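Thrombospondin related anonymous protein (Plasmodium falciparum, PDB 4F1J) binds magnesium through its von Willebrand factor A domain, the part present here, and probably serves the malaria parasite in cell adhesion. Local coordinates at residues 2-6 and 38-42; 116-122 and 144-150; 155-161 and 173-178. All coordinates share one frame; numbering follows the deposited sequence.

Contact 1. Residues 2-6 and 38-42; sequences EVCND and QQLNL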
# COMPACT_ATOMS: atom_id res chain seq x y z
N GLU A 2 0.18 -16.31 9.59
CA GLU A 2 0.43 -14.87 9.17
C GLU A 2 -0.51 -13.93 9.92
O GLU A 2 -1.66 -14.31 10.18
CB GLU A 2 0.21 -14.73 7.68
CG GLU A 2 1.26 -15.39 6.79
CD GLU A 2 0.85 -16.75 6.26
OE1 GLU A 2 -0.20 -17.28 6.69
OE2 GLU A 2 1.58 -17.27 5.39
N VAL A 3 -0.05 -12.70 10.23
CA VAL A 3 -0.88 -11.77 11.01
C VAL A 3 -2.06 -11.19 10.23
O VAL A 3 -2.99 -10.66 10.84
CB VAL A 3 -0.08 -10.57 11.63
CG1 VAL A 3 1.02 -11.08 12.56
CG2 VAL A 3 0.45 -9.63 10.54
N CYS A 4 -2.01 -11.26 8.91
CA CYS A 4 -3.14 -10.92 8.06
C CYS A 4 -3.70 -12.19 7.47
O CYS A 4 -3.10 -12.83 6.61
CB CYS A 4 -2.70 -9.93 6.98
SG CYS A 4 -2.20 -8.38 7.68
N ASN A 5 -4.88 -12.58 7.95
CA ASN A 5 -5.49 -13.83 7.58
C ASN A 5 -7.01 -13.69 7.62
O ASN A 5 -7.61 -14.02 8.64
CB ASN A 5 -5.03 -14.90 8.59
CG ASN A 5 -5.72 -16.22 8.39
OD1 ASN A 5 -5.89 -17.00 9.33
ND2 ASN A 5 -6.12 -16.49 7.16
N ASP A 6 -7.59 -13.16 6.55
CA ASP A 6 -9.04 -12.99 6.39
C ASP A 6 -9.37 -12.83 4.90
O ASP A 6 -8.48 -12.81 4.05
CB ASP A 6 -9.55 -11.78 7.18
CG ASP A 6 -11.02 -11.92 7.62
OD1 ASP A 6 -11.77 -12.72 7.02
OD2 ASP A 6 -11.40 -11.24 8.60
N GLN A 38 5.02 -11.12 3.04
CA GLN A 38 5.19 -12.24 3.97
C GLN A 38 4.23 -12.22 5.19
O GLN A 38 4.07 -13.24 5.84
CB GLN A 38 6.62 -12.33 4.45
CG GLN A 38 7.53 -12.77 3.36
CD GLN A 38 8.97 -12.78 3.78
OE1 GLN A 38 9.43 -11.88 4.49
NE2 GLN A 38 9.70 -13.80 3.33
N GLN A 39 3.61 -11.07 5.47
CA GLN A 39 2.65 -10.96 6.55
C GLN A 39 1.26 -11.42 6.14
O GLN A 39 0.37 -11.38 6.97
CB GLN A 39 2.53 -9.52 7.05
CG GLN A 39 3.88 -8.84 7.42
CD GLN A 39 4.73 -9.70 8.32
OE1 GLN A 39 4.29 -10.10 9.41
NE2 GLN A 39 5.96 -9.97 7.90
N LEU A 40 1.06 -11.77 4.88
CA LEU A 40 -0.27 -12.04 4.33
C LEU A 40 -0.46 -13.51 4.03
O LEU A 40 0.39 -14.13 3.37
CB LEU A 40 -0.45 -11.31 3.00
CG LEU A 40 -0.07 -9.81 2.98
CD1 LEU A 40 -0.23 -9.28 1.55
CD2 LEU A 40 -0.91 -9.05 3.94
N ASN A 41 -1.61 -14.04 4.44
CA ASN A 41 -2.02 -15.35 3.95
C ASN A 41 -2.68 -15.23 2.58
O ASN A 41 -3.91 -15.12 2.47
CB ASN A 41 -2.94 -16.06 4.93
CG ASN A 41 -3.33 -17.43 4.44
OD1 ASN A 41 -2.64 -17.98 3.58
ND2 ASN A 41 -4.47 -17.95 4.90
N LEU A 42 -1.86 -15.20 1.53
CA LEU A 42 -2.38 -15.17 0.17
C LEU A 42 -2.99 -16.53 -0.14
O LEU A 42 -2.33 -17.56 0.01
CB LEU A 42 -1.31 -14.81 -0.85
CG LEU A 42 -0.70 -13.41 -0.69
CD1 LEU A 42 0.18 -13.08 -1.90
CD2 LEU A 42 -1.75 -12.27 -0.48
O HOH W 1 0.36 -18.43 3.55
O HOH W 2 2.97 -12.61 9.95
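A single beta bridge between two loops, at the disulfide-linked N-terminal end of this von Willebrand factor A domain, brings Cys-4 against Leu-40 and shows how little backbone pairing is needed to lay one loop on another. Two hydrogen bonds make it: Cys-4 N donates to Gln-39 O at 3.1 Å, and Asn-41 N donates to Cys-4 O at 2.9 Å, the latter nearly straight at 167°. On the buried side of the bridge, Leu-40 turns its CD2 methyl back to Cys-4 CB, 3.6 Å away, while Cys-4 SG is joined in a disulfide to Cys-196 of helix 184-200; Met-192 of the same helix packs on Cys-4, Gln-39 and Leu-40.

The solvent side is polar. A bend at chi2 (99°) swings the Glu-2 carboxylate across Asn-41, so that Glu-2 OE1 lies 3.5 Å from Asn-41 CB, with carboxylate and amide planes practically parallel. Glu-2 OE2 forms a salt bridge with Lys-72, whose ammonium group also donates to Gln-38 O; that charge probably favours the ionised carboxylate. One water bridges Asn-41 OD1 and, at a doubtfully short distance, Glu-2 OE2. Val-3 and Gln-39 run side by side, and the Gln-39 amide is held from two ends: its NE2 binds Lys-35 O, while a second water accepts from Val-3 N at 3.0 Å and donates to Gln-39 OE1 at 2.9 Å.

Contact 2. Residues 116-122 and 144-150; sequences QLVVILT and VKIAVFG
Parallel pairing within a Rossmann-like sheet is exemplified by strands 116-122 and 145-150, which belong to one beta-alpha-beta unit with helix 129-141 as the connection. Their axes come within 4.7 Å at closest and lie 17° from parallel. Six backbone hydrogen bonds form an unbroken ladder from Lys-145 N to Gln-116 O at one end to Thr-122 N to Phe-149 O at the other; Phe-149 N to Ile-120 O, 2.8 Å and 173°, is the straightest. Between these rungs CA-H...O contacts fill in, such as Val-119 CA to Ala-147 O.

Side chains pack side by side on each face. On that of Val-118 and Ile-120, branched residues meet through their methyls: Ile-120 CD1 touches both Ile-146 CG2, at 3.8 Å, and Val-148 CG2, at 3.9 Å, approaching each at a slant. Toward the start of both strands, Val-118 CG2 meets Val-144 CG1 at 3.8 Å. On the other face, Leu-121 CD2 rests 3.7 Å from Phe-149 CB. With CG of Phe-149 opposite its own backbone N (chi1 -174°), the ring swings away from strand 116-122 and stacks edge-to-face with Phe-191. Thr-122, whose CG2 leans on Val-148 CG1, uses its OG1 to hydrogen-bond Asp-15, close to the magnesium-binding Asp-123.

Strand 8-15 pairs with the far edge of 116-122 through Leu-117, Val-119 and Leu-121. Helix 94-106 packs on the face of Val-118 and Ile-120, through Val-101 and Leu-94, whereas helix 184-200 lies over Leu-117, Ala-147 and Phe-149.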
# COMPACT_ATOMS: atom_id res chain seq x y z
N GLN A 116 -12.14 -4.59 1.77
CA GLN A 116 -11.30 -3.89 0.80
C GLN A 116 -10.34 -2.99 1.56
O GLN A 116 -10.77 -2.12 2.33
CB GLN A 116 -12.15 -3.05 -0.16
CG GLN A 116 -13.23 -3.85 -0.89
CD GLN A 116 -12.65 -4.82 -1.88
OE1 GLN A 116 -11.84 -4.42 -2.70
NE2 GLN A 116 -13.04 -6.10 -1.82
N LEU A 117 -9.04 -3.24 1.36
CA LEU A 117 -7.97 -2.56 2.10
C LEU A 117 -6.92 -2.04 1.13
O LEU A 117 -6.40 -2.79 0.32
CB LEU A 117 -7.29 -3.52 3.09
CG LEU A 117 -6.03 -3.05 3.80
CD1 LEU A 117 -6.28 -1.79 4.70
CD2 LEU A 117 -5.42 -4.21 4.62
N VAL A 118 -6.59 -0.76 1.25
CA VAL A 118 -5.49 -0.15 0.52
C VAL A 118 -4.34 0.03 1.51
O VAL A 118 -4.52 0.52 2.62
CB VAL A 118 -5.90 1.23 -0.08
CG1 VAL A 118 -4.67 2.02 -0.58
CG2 VAL A 118 -6.87 1.09 -1.22
N VAL A 119 -3.14 -0.40 1.11
CA VAL A 119 -1.94 -0.13 1.91
C VAL A 119 -0.95 0.62 1.06
O VAL A 119 -0.52 0.12 -0.01
CB VAL A 119 -1.30 -1.40 2.44
CG1 VAL A 119 -0.05 -1.04 3.22
CG2 VAL A 119 -2.29 -2.14 3.34
N ILE A 120 -0.65 1.84 1.49
CA ILE A 120 0.25 2.75 0.79
C ILE A 120 1.63 2.73 1.48
O ILE A 120 1.72 2.93 2.68
CB ILE A 120 -0.30 4.20 0.80
CG1 ILE A 120 -1.56 4.33 -0.06
CG2 ILE A 120 0.78 5.16 0.31
CD1 ILE A 120 -2.56 5.43 0.42
N LEU A 121 2.69 2.50 0.71
CA LEU A 121 4.07 2.70 1.16
C LEU A 121 4.57 3.99 0.49
O LEU A 121 4.57 4.09 -0.73
CB LEU A 121 4.96 1.52 0.78
CG LEU A 121 4.50 0.10 1.15
CD1 LEU A 121 5.59 -0.91 0.72
CD2 LEU A 121 4.13 0.01 2.61
N THR A 122 4.92 5.01 1.28
CA THR A 122 5.29 6.30 0.65
C THR A 122 6.40 7.00 1.40
O THR A 122 6.50 6.88 2.60
CB THR A 122 4.05 7.22 0.52
OG1 THR A 122 4.34 8.36 -0.33
CG2 THR A 122 3.53 7.67 1.90
N VAL A 144 -13.96 1.03 1.59
CA VAL A 144 -12.52 0.77 1.57
C VAL A 144 -11.82 1.40 2.78
O VAL A 144 -12.05 2.58 3.10
CB VAL A 144 -11.87 1.30 0.28
CG1 VAL A 144 -10.33 1.09 0.34
CG2 VAL A 144 -12.50 0.62 -0.98
N LYS A 145 -11.00 0.61 3.47
CA LYS A 145 -10.14 1.11 4.51
C LYS A 145 -8.76 1.40 3.89
O LYS A 145 -8.32 0.67 3.00
CB LYS A 145 -10.01 0.12 5.66
CG LYS A 145 -11.25 0.12 6.54
CD LYS A 145 -11.08 -0.59 7.86
CE LYS A 145 -12.33 -0.39 8.74
NZ LYS A 145 -12.53 -1.43 9.81
N ILE A 146 -8.11 2.44 4.38
CA ILE A 146 -6.81 2.88 3.85
C ILE A 146 -5.80 2.92 4.97
O ILE A 146 -6.06 3.48 6.03
CB ILE A 146 -6.92 4.27 3.18
CG1 ILE A 146 -8.00 4.26 2.06
CG2 ILE A 146 -5.52 4.72 2.66
CD1 ILE A 146 -8.28 5.66 1.43
N ALA A 147 -4.63 2.31 4.75
CA ALA A 147 -3.51 2.33 5.69
C ALA A 147 -2.31 2.95 5.00
O ALA A 147 -2.15 2.80 3.80
CB ALA A 147 -3.19 0.92 6.19
N VAL A 148 -1.46 3.63 5.77
CA VAL A 148 -0.27 4.26 5.24
C VAL A 148 0.96 3.95 6.09
O VAL A 148 0.96 4.11 7.32
CB VAL A 148 -0.41 5.80 5.13
CG1 VAL A 148 0.92 6.43 4.69
CG2 VAL A 148 -1.53 6.20 4.14
N PHE A 149 2.03 3.56 5.42
CA PHE A 149 3.34 3.33 6.04
C PHE A 149 4.27 4.39 5.45
O PHE A 149 4.64 4.31 4.28
CB PHE A 149 3.82 1.92 5.72
CG PHE A 149 5.10 1.50 6.43
CD1 PHE A 149 6.34 1.78 5.87
CD2 PHE A 149 5.05 0.80 7.64
CE1 PHE A 149 7.51 1.37 6.48
CE2 PHE A 149 6.23 0.41 8.27
CZ PHE A 149 7.45 0.68 7.69
N GLY A 150 4.63 5.38 6.27
CA GLY A 150 5.46 6.49 5.84
C GLY A 150 6.92 6.24 6.12
O GLY A 150 7.27 5.66 7.14

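Contact 3. Residues 155-161 and 173-178; sequences INVAFNR and CNLYAD. With EDO (1,2-ethanediol), chain L.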
# COMPACT_ATOMS: atom_id res chain seq x y z
N ILE A 155 7.87 12.83 4.42
CA ILE A 155 6.45 12.62 4.64
C ILE A 155 5.85 13.76 5.45
O ILE A 155 6.58 14.53 6.13
CB ILE A 155 6.14 11.28 5.36
CG1 ILE A 155 6.89 11.19 6.71
CG2 ILE A 155 6.52 10.08 4.49
CD1 ILE A 155 6.43 10.00 7.59
N ASN A 156 4.53 13.87 5.40
CA ASN A 156 3.79 14.69 6.31
C ASN A 156 2.85 13.83 7.15
O ASN A 156 1.92 13.23 6.66
CB ASN A 156 3.00 15.78 5.58
CG ASN A 156 2.38 16.75 6.55
OD1 ASN A 156 1.23 16.61 6.95
ND2 ASN A 156 3.20 17.68 7.02
N VAL A 157 3.14 13.76 8.44
CA VAL A 157 2.39 12.89 9.34
C VAL A 157 0.91 13.26 9.43
O VAL A 157 0.04 12.38 9.39
CB VAL A 157 3.05 12.87 10.73
CG1 VAL A 157 2.18 12.13 11.74
CG2 VAL A 157 4.44 12.29 10.64
N ALA A 158 0.61 14.56 9.56
CA ALA A 158 -0.77 15.03 9.63
C ALA A 158 -1.56 14.56 8.41
O ALA A 158 -2.66 14.00 8.54
CB ALA A 158 -0.79 16.57 9.71
N PHE A 159 -0.99 14.74 7.23
CA PHE A 159 -1.71 14.33 6.04
C PHE A 159 -1.91 12.83 5.98
O PHE A 159 -2.98 12.36 5.60
CB PHE A 159 -1.03 14.77 4.75
CG PHE A 159 -1.66 14.15 3.55
CD1 PHE A 159 -2.83 14.69 3.03
CD2 PHE A 159 -1.17 12.95 3.03
CE1 PHE A 159 -3.44 14.11 1.96
CE2 PHE A 159 -1.79 12.37 1.97
CZ PHE A 159 -2.94 12.95 1.43
N ASN A 160 -0.89 12.05 6.33
CA ASN A 160 -1.05 10.60 6.31
C ASN A 160 -2.15 10.15 7.28
O ASN A 160 -2.96 9.28 6.96
CB ASN A 160 0.26 9.92 6.69
CG ASN A 160 1.36 10.12 5.65
OD1 ASN A 160 1.11 10.43 4.49
ND2 ASN A 160 2.59 9.96 6.10
N ARG A 161 -2.18 10.74 8.47
CA ARG A 161 -3.19 10.44 9.47
C ARG A 161 -4.59 10.82 9.00
O ARG A 161 -5.51 10.02 9.15
CB ARG A 161 -2.81 11.07 10.81
CG ARG A 161 -1.64 10.33 11.48
CD ARG A 161 -1.17 11.04 12.76
NE ARG A 161 -2.22 11.01 13.76
CZ ARG A 161 -2.28 10.18 14.80
NH1 ARG A 161 -1.31 9.32 15.09
NH2 ARG A 161 -3.33 10.24 15.60
N CYS A 173 -3.49 5.65 16.15
CA CYS A 173 -3.90 5.50 14.76
C CYS A 173 -3.35 4.19 14.25
O CYS A 173 -2.22 4.15 13.74
CB CYS A 173 -3.42 6.68 13.93
SG CYS A 173 -4.04 6.61 12.25
N ASN A 174 -4.14 3.13 14.37
CA ASN A 174 -3.69 1.79 14.01
C ASN A 174 -3.44 1.61 12.51
O ASN A 174 -2.67 0.75 12.12
CB ASN A 174 -4.64 0.73 14.56
CG ASN A 174 -4.55 0.63 16.08
OD1 ASN A 174 -3.45 0.65 16.64
ND2 ASN A 174 -5.69 0.55 16.76
N LEU A 175 -4.04 2.47 11.69
CA LEU A 175 -3.85 2.42 10.23
C LEU A 175 -2.67 3.25 9.73
O LEU A 175 -2.52 3.41 8.53
CB LEU A 175 -5.13 2.87 9.51
CG LEU A 175 -6.32 1.91 9.70
CD1 LEU A 175 -7.53 2.48 8.99
CD2 LEU A 175 -6.00 0.52 9.18
N TYR A 176 -1.84 3.74 10.65
CA TYR A 176 -0.68 4.52 10.28
C TYR A 176 0.57 4.10 11.07
O TYR A 176 0.51 3.89 12.27
CB TYR A 176 -0.95 6.02 10.47
CG TYR A 176 0.25 6.84 10.11
CD1 TYR A 176 0.74 6.84 8.81
CD2 TYR A 176 0.94 7.59 11.06
CE1 TYR A 176 1.89 7.56 8.46
CE2 TYR A 176 2.06 8.34 10.72
CZ TYR A 176 2.54 8.32 9.42
OH TYR A 176 3.65 9.07 9.07
N ALA A 177 1.70 4.00 10.38
CA ALA A 177 2.99 3.92 11.03
C ALA A 177 4.00 4.61 10.14
O ALA A 177 3.77 4.81 8.94
CB ALA A 177 3.38 2.45 11.29
N ASP A 178 5.13 4.98 10.74
CA ASP A 178 6.24 5.45 9.93
C ASP A 178 7.58 4.93 10.48
O ASP A 178 7.66 4.35 11.57
CB ASP A 178 6.18 6.98 9.70
CG ASP A 178 6.14 7.79 10.98
OD1 ASP A 178 6.85 7.44 11.97
OD2 ASP A 178 5.42 8.82 11.00
C1 EDO L . -7.71 2.78 14.60
O1 EDO L . -6.83 3.51 15.47
C2 EDO L . -7.88 3.41 13.22
O2 EDO L . -6.64 3.65 12.54
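Cys-173 meets Arg-161 at the outset of segment 173-178: its CB sits over one face of the guanidinium group, 3.6 Å from Arg-161 NH1 and offset toward the rim. The guanidinium is held in place by Arg-161 NE and NH2, which hydrogen-bond His-167 O and Gly-171 O, and the sulfur of Cys-173 is linked to Cys-166, tying the loop between helix and strand together.

A type I beta turn carries the chain from Cys-173 to Tyr-176. In it, the amides of Asn-174 and Leu-175 each donate to a hydroxyl of one 1,2-ethanediol molecule, probably from the crystallisation liquor; the Asn-174 N to O1 bond, 2.9 Å, is almost perfectly straight.

Tyr-176 is the centre of the contact. With CG anti to the backbone N (chi1 180°), the Tyr-176 ring reaches to helix 157-161 and is flanked by three side chains: Arg-161 CG lies 3.8 Å from Tyr-176 CD2, Val-157 CG1 3.9 Å from CE2, and Asn-160 CB 3.4 Å from CE1. The ring stands nearly perpendicular to the guanidinium, 81° between planes. Asn-160 ND2 donates to Tyr-176 OH at 3.3 Å and 165°, with the oxygen lying in the amide plane, and Tyr-176 OH in turn makes a weak hydrogen bond to Asp-178 OD2. The hydroxyl is also touched by Ile-155 CD1, 3.3 Å away.

Past Ala-177, Asp-178 brings its CB against the same Ile-155 methyl and its OD2 near Val-157 CG2. Asn-156 caps the helix, OD1 accepting from Phe-159 N. Packing of this kind, a helix laid on the edge strand it precedes, is that of a beta-alpha-beta crossover, here strand 145-151, helix 157-163 and strand 176-179 of the von Willebrand factor A fold.

Contacts 2 and 3 share one sheet: strands 145-151 and 176-179 are neighbours in it, and the centres of the two contacts are 10 Å apart. Probable hydrogen bonds run from Gly-150 N to Ala-177 O (2.9 Å) and from Val-148 N to Leu-175 O (3.0 Å). Contact 1 stands apart, its nearest atoms about 6 Å from contact 2 and about 10 Å from contact 3. The magnesium site of Ser-17, Ser-19 and Asp-123 lies near the ends of 116-122 and 155-161: the side chains of Thr-122 and Ile-155 are about 6 Å and 8 Å from a magnesium ion. Helix 184-200 unites all three, touching residues in a segment of each contact, and contact 1 is covalently joined to it.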